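Long-range contact in cruciferin (Brassica napus, PDB 3KGL), which probably serves as a seed storage protein, an 11S globulin laid down as a nutrient reserve: residues 19-31 / 246-258. Residues are numbered along the deposited sequence; the frame is centred on the assembly and turned at random.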
loop_
_atom_site.group_PDB
_atom_site.type_symbol
_atom_site.label_atom_id
_atom_site.label_comp_id
_atom_site.label_asym_id
_atom_site.label_seq_id
_atom_site.Cartn_x
_atom_site.Cartn_y
_atom_site.Cartn_z
ATOM N N HIS A 19 13.633 13.710 21.819
ATOM C CA HIS A 19 13.770 12.877 23.013
ATOM C C HIS A 19 15.161 12.287 22.943
ATOM O O HIS A 19 15.655 12.014 21.845
ATOM C CB HIS A 19 12.763 11.711 23.045
ATOM C CG HIS A 19 11.393 12.039 22.524
ATOM N ND1 HIS A 19 10.326 12.307 23.358
ATOM C CD2 HIS A 19 10.908 12.095 21.257
ATOM C CE1 HIS A 19 9.249 12.541 22.623
ATOM N NE2 HIS A 19 9.575 12.419 21.346
ATOM N N VAL A 20 15.801 12.078 24.093
ATOM C CA VAL A 20 17.089 11.399 24.062
ATOM C C VAL A 20 17.185 10.229 25.034
ATOM O O VAL A 20 16.703 10.296 26.153
ATOM C CB VAL A 20 18.270 12.376 24.160
ATOM C CG1 VAL A 20 19.558 11.649 24.541
ATOM C CG2 VAL A 20 18.432 13.080 22.818
ATOM N N LEU A 21 17.757 9.129 24.565
ATOM C CA LEU A 21 17.941 7.951 25.392
ATOM C C LEU A 21 19.411 7.847 25.663
ATOM O O LEU A 21 20.198 7.457 24.791
ATOM C CB LEU A 21 17.447 6.691 24.690
ATOM C CG LEU A 21 15.990 6.789 24.257
ATOM C CD1 LEU A 21 15.652 5.640 23.341
ATOM C CD2 LEU A 21 15.112 6.794 25.480
ATOM N N LYS A 22 19.778 8.225 26.880
ATOM C CA LYS A 22 21.171 8.273 27.272
ATOM C C LYS A 22 21.585 6.901 27.772
ATOM O O LYS A 22 20.994 6.365 28.702
ATOM C CB LYS A 22 21.398 9.386 28.310
ATOM C CG LYS A 22 20.963 10.761 27.791
ATOM C CD LYS A 22 20.719 11.812 28.868
ATOM C CE LYS A 22 21.850 12.838 28.893
ATOM N NZ LYS A 22 21.383 14.216 29.258
ATOM N N ALA A 23 22.585 6.325 27.117
ATOM C CA ALA A 23 23.103 5.023 27.509
ATOM C C ALA A 23 24.538 5.107 28.027
ATOM O O ALA A 23 25.249 6.062 27.732
ATOM C CB ALA A 23 23.020 4.060 26.340
ATOM N N GLU A 24 24.935 4.092 28.792
ATOM C CA GLU A 24 26.308 3.910 29.280
ATOM C C GLU A 24 27.380 4.485 28.352
ATOM O O GLU A 24 28.220 5.264 28.789
ATOM C CB GLU A 24 26.571 2.414 29.562
ATOM C CG GLU A 24 28.019 2.014 29.878
ATOM C CD GLU A 24 28.151 0.606 30.480
ATOM O OE1 GLU A 24 28.079 -0.403 29.739
ATOM O OE2 GLU A 24 28.350 0.504 31.708
ATOM N N ALA A 25 27.346 4.119 27.075
ATOM C CA ALA A 25 28.395 4.539 26.142
ATOM C C ALA A 25 27.868 5.153 24.846
ATOM O O ALA A 25 28.401 4.911 23.766
ATOM C CB ALA A 25 29.344 3.379 25.829
ATOM N N GLY A 26 26.823 5.953 24.948
ATOM C CA GLY A 26 26.311 6.634 23.781
ATOM C C GLY A 26 24.861 6.982 23.996
ATOM O O GLY A 26 24.304 6.728 25.074
ATOM N N ARG A 27 24.238 7.558 22.977
ATOM C CA ARG A 27 22.837 7.896 23.113
ATOM C C ARG A 27 22.080 7.864 21.791
ATOM O O ARG A 27 22.634 8.112 20.717
ATOM C CB ARG A 27 22.693 9.259 23.784
ATOM C CG ARG A 27 23.430 10.349 23.066
ATOM C CD ARG A 27 23.401 11.643 23.823
ATOM N NE ARG A 27 24.339 12.577 23.215
ATOM C CZ ARG A 27 24.170 13.891 23.193
ATOM N NH1 ARG A 27 23.087 14.431 23.751
ATOM N NH2 ARG A 27 25.079 14.658 22.604
ATOM N N ILE A 28 20.795 7.554 21.900
ATOM C CA ILE A 28 19.897 7.487 20.763
ATOM C C ILE A 28 19.052 8.760 20.752
ATOM O O ILE A 28 18.242 8.991 21.644
ATOM C CB ILE A 28 18.989 6.222 20.858
ATOM C CG1 ILE A 28 19.846 4.958 20.923
ATOM C CG2 ILE A 28 18.032 6.144 19.686
ATOM C CD1 ILE A 28 19.193 3.822 21.659
ATOM N N GLU A 29 19.250 9.592 19.743
ATOM C CA GLU A 29 18.486 10.817 19.623
ATOM C C GLU A 29 17.409 10.658 18.581
ATOM O O GLU A 29 17.692 10.453 17.405
ATOM C CB GLU A 29 19.415 11.976 19.282
ATOM C CG GLU A 29 20.480 12.162 20.348
ATOM C CD GLU A 29 21.325 13.375 20.125
ATOM O OE1 GLU A 29 21.853 13.543 19.004
ATOM O OE2 GLU A 29 21.468 14.159 21.083
ATOM N N VAL A 30 16.165 10.746 19.019
ATOM C CA VAL A 30 15.065 10.395 18.147
ATOM C C VAL A 30 14.148 11.581 17.864
ATOM O O VAL A 30 13.741 12.297 18.788
ATOM C CB VAL A 30 14.292 9.173 18.707
ATOM C CG1 VAL A 30 14.413 9.125 20.205
ATOM C CG2 VAL A 30 12.840 9.188 18.273
ATOM N N TRP A 31 13.853 11.770 16.572
ATOM C CA TRP A 31 13.002 12.846 16.057
ATOM C C TRP A 31 11.531 12.571 16.288
ATOM O O TRP A 31 11.116 11.425 16.427
ATOM C CB TRP A 31 13.233 13.039 14.567
ATOM C CG TRP A 31 14.247 14.088 14.238
ATOM C CD1 TRP A 31 13.995 15.384 13.932
ATOM C CD2 TRP A 31 15.671 13.934 14.172
ATOM N NE1 TRP A 31 15.164 16.053 13.682
ATOM C CE2 TRP A 31 16.208 15.186 13.826
ATOM C CE3 TRP A 31 16.541 12.865 14.378
ATOM C CZ2 TRP A 31 17.566 15.399 13.679
ATOM C CZ3 TRP A 31 17.896 13.080 14.233
ATOM C CH2 TRP A 31 18.395 14.334 13.883
ATOM N N GLN A 246 16.300 -4.616 35.077
ATOM C CA GLN A 246 16.830 -3.550 35.924
ATOM C C GLN A 246 18.185 -3.001 35.445
ATOM O O GLN A 246 18.699 -2.046 36.016
ATOM C CB GLN A 246 16.915 -3.988 37.404
ATOM C CG GLN A 246 15.845 -4.990 37.906
ATOM C CD GLN A 246 14.406 -4.622 37.529
ATOM O OE1 GLN A 246 14.087 -3.458 37.285
ATOM N NE2 GLN A 246 13.528 -5.629 37.493
ATOM N N ASP A 247 18.758 -3.600 34.406
ATOM C CA ASP A 247 20.003 -3.104 33.820
ATOM C C ASP A 247 19.826 -1.653 33.357
ATOM O O ASP A 247 18.954 -1.349 32.537
ATOM C CB ASP A 247 20.431 -4.001 32.655
ATOM C CG ASP A 247 21.726 -3.539 31.994
ATOM O OD1 ASP A 247 22.345 -2.570 32.487
ATOM O OD2 ASP A 247 22.128 -4.148 30.974
ATOM N N ASN A 248 20.657 -0.760 33.889
ATOM C CA ASN A 248 20.547 0.670 33.602
ATOM C C ASN A 248 21.588 1.215 32.632
ATOM O O ASN A 248 21.876 2.406 32.639
ATOM C CB ASN A 248 20.588 1.485 34.896
ATOM C CG ASN A 248 19.219 2.019 35.298
ATOM O OD1 ASN A 248 18.224 1.283 35.320
ATOM N ND2 ASN A 248 19.164 3.310 35.625
ATOM N N ARG A 249 22.142 0.348 31.793
ATOM C CA ARG A 249 23.107 0.784 30.789
ATOM C C ARG A 249 22.433 1.344 29.540
ATOM O O ARG A 249 23.047 2.080 28.769
ATOM C CB ARG A 249 24.012 -0.371 30.385
ATOM C CG ARG A 249 25.039 -0.743 31.404
ATOM C CD ARG A 249 25.793 -1.942 30.938
ATOM N NE ARG A 249 24.891 -3.024 30.576
ATOM C CZ ARG A 249 25.293 -4.126 29.963
ATOM N NH1 ARG A 249 26.576 -4.278 29.668
ATOM N NH2 ARG A 249 24.425 -5.071 29.651
ATOM N N GLY A 250 21.173 0.991 29.337
ATOM C CA GLY A 250 20.497 1.361 28.114
ATOM C C GLY A 250 20.966 0.458 26.995
ATOM O O GLY A 250 21.436 -0.656 27.224
ATOM N N ASN A 251 20.859 0.943 25.773
ATOM C CA ASN A 251 21.093 0.086 24.633
ATOM C C ASN A 251 22.447 0.269 23.947
ATOM O O ASN A 251 22.802 -0.517 23.078
ATOM C CB ASN A 251 19.961 0.257 23.629
ATOM C CG ASN A 251 19.957 -0.822 22.598
ATOM O OD1 ASN A 251 20.403 -0.623 21.467
ATOM N ND2 ASN A 251 19.487 -1.994 22.987
ATOM N N ILE A 252 23.187 1.311 24.322
ATOM C CA ILE A 252 24.572 1.499 23.874
ATOM C C ILE A 252 25.512 1.322 25.076
ATOM O O ILE A 252 25.549 2.162 25.971
ATOM C CB ILE A 252 24.779 2.900 23.272
ATOM C CG1 ILE A 252 23.494 3.380 22.591
ATOM C CG2 ILE A 252 25.953 2.912 22.318
ATOM C CD1 ILE A 252 23.718 4.339 21.425
ATOM N N ILE A 253 26.262 0.228 25.109
ATOM C CA ILE A 253 27.032 -0.121 26.305
ATOM C C ILE A 253 28.553 -0.031 26.159
ATOM O O ILE A 253 29.102 -0.064 25.058
ATOM C CB ILE A 253 26.700 -1.549 26.780
ATOM C CG1 ILE A 253 27.052 -2.569 25.686
ATOM C CG2 ILE A 253 25.238 -1.643 27.219
ATOM C CD1 ILE A 253 27.097 -4.011 26.164
ATOM N N ARG A 254 29.234 0.075 27.293
ATOM C CA ARG A 254 30.686 0.032 27.295
ATOM C C ARG A 254 31.130 -1.422 27.186
ATOM O O ARG A 254 30.769 -2.273 28.018
ATOM C CB ARG A 254 31.275 0.723 28.539
ATOM C CG ARG A 254 32.796 0.891 28.493
ATOM C CD ARG A 254 33.256 2.305 28.875
ATOM N NE ARG A 254 33.107 3.261 27.772
ATOM C CZ ARG A 254 32.353 4.363 27.814
ATOM N NH1 ARG A 254 31.680 4.678 28.917
ATOM N NH2 ARG A 254 32.281 5.164 26.754
ATOM N N VAL A 255 31.881 -1.715 26.133
ATOM C CA VAL A 255 32.381 -3.060 25.962
ATOM C C VAL A 255 33.686 -3.191 26.700
ATOM O O VAL A 255 34.695 -2.602 26.309
ATOM C CB VAL A 255 32.570 -3.438 24.488
ATOM C CG1 VAL A 255 33.313 -4.748 24.371
ATOM C CG2 VAL A 255 31.224 -3.552 23.803
ATOM N N GLN A 256 33.652 -3.948 27.791
ATOM C CA GLN A 256 34.872 -4.314 28.490
ATOM C C GLN A 256 35.513 -5.491 27.754
ATOM O O GLN A 256 34.860 -6.511 27.490
ATOM C CB GLN A 256 34.584 -4.701 29.949
ATOM C CG GLN A 256 33.327 -4.074 30.555
ATOM C CD GLN A 256 33.483 -2.594 30.907
ATOM O OE1 GLN A 256 32.534 -1.961 31.378
ATOM N NE2 GLN A 256 34.676 -2.043 30.685
ATOM N N GLY A 257 36.780 -5.338 27.388
ATOM C CA GLY A 257 37.556 -6.484 26.967
ATOM C C GLY A 257 37.694 -6.783 25.486
ATOM O O GLY A 257 37.436 -5.931 24.631
ATOM N N PRO A 258 38.100 -8.028 25.185
ATOM C CA PRO A 258 38.578 -8.492 23.879
ATOM C C PRO A 258 37.471 -8.692 22.871
ATOM O O PRO A 258 37.102 -9.834 22.581
ATOM C CB PRO A 258 39.214 -9.842 24.205
ATOM C CG PRO A 258 38.484 -10.325 25.418
ATOM C CD PRO A 258 38.047 -9.114 26.183
#
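Ala25 CB sits over one face of the Arg254 guanidinium, 3.5 Å above its plane and displaced from the centre of the group. The Arg249 guanidinium has Ile253 CG2 over one face; at its edge, in plane, Asp247 OD2 accepts from NE and NH2, and Glu24 OE1 lies near the same plane, 4.2 Å from NH1, beyond salt-bridge range. Glu24 and Arg249 run alongside each other, carboxylate and guanidinium planes 90° apart; the acid packs on the arginine's aliphatic part, Glu24 OE2 lying 3.6 Å from Arg249 CG. With CG anti to the backbone N (chi1 171°) and the chain extended beyond it, Glu24 carries OE1 to Arg254 N at 2.7 Å, met on the anti side but tilted well out of the carboxylate plane. An alanine in place of Glu24 is likely to leave Arg254 N without its mate and the Arg249 methylenes less covered. The backbone of residues 24-25 is tied to 246-258 as well: Glu24 N donates to Arg249 O (2.8 Å) and Ala25 N to Ile252 O (2.9 Å, 164° at the hydrogen). Ile252 supplies the apolar part: CB meets Ala23 CB (3.7 Å) and CD1 meets Ile28 CG1 (4.0 Å). Arg249 NH1 also donates a hydrogen bond to Asn428 O of a neighbouring subunit. Mutual Ala23-Gly26 backbone bonds close a two-residue β-hairpin; its strand 19-23 is outermost in one sheet within the chain, and the hairpin meets strand 252-254 of the second sheet in the N-terminal cupin β-barrel.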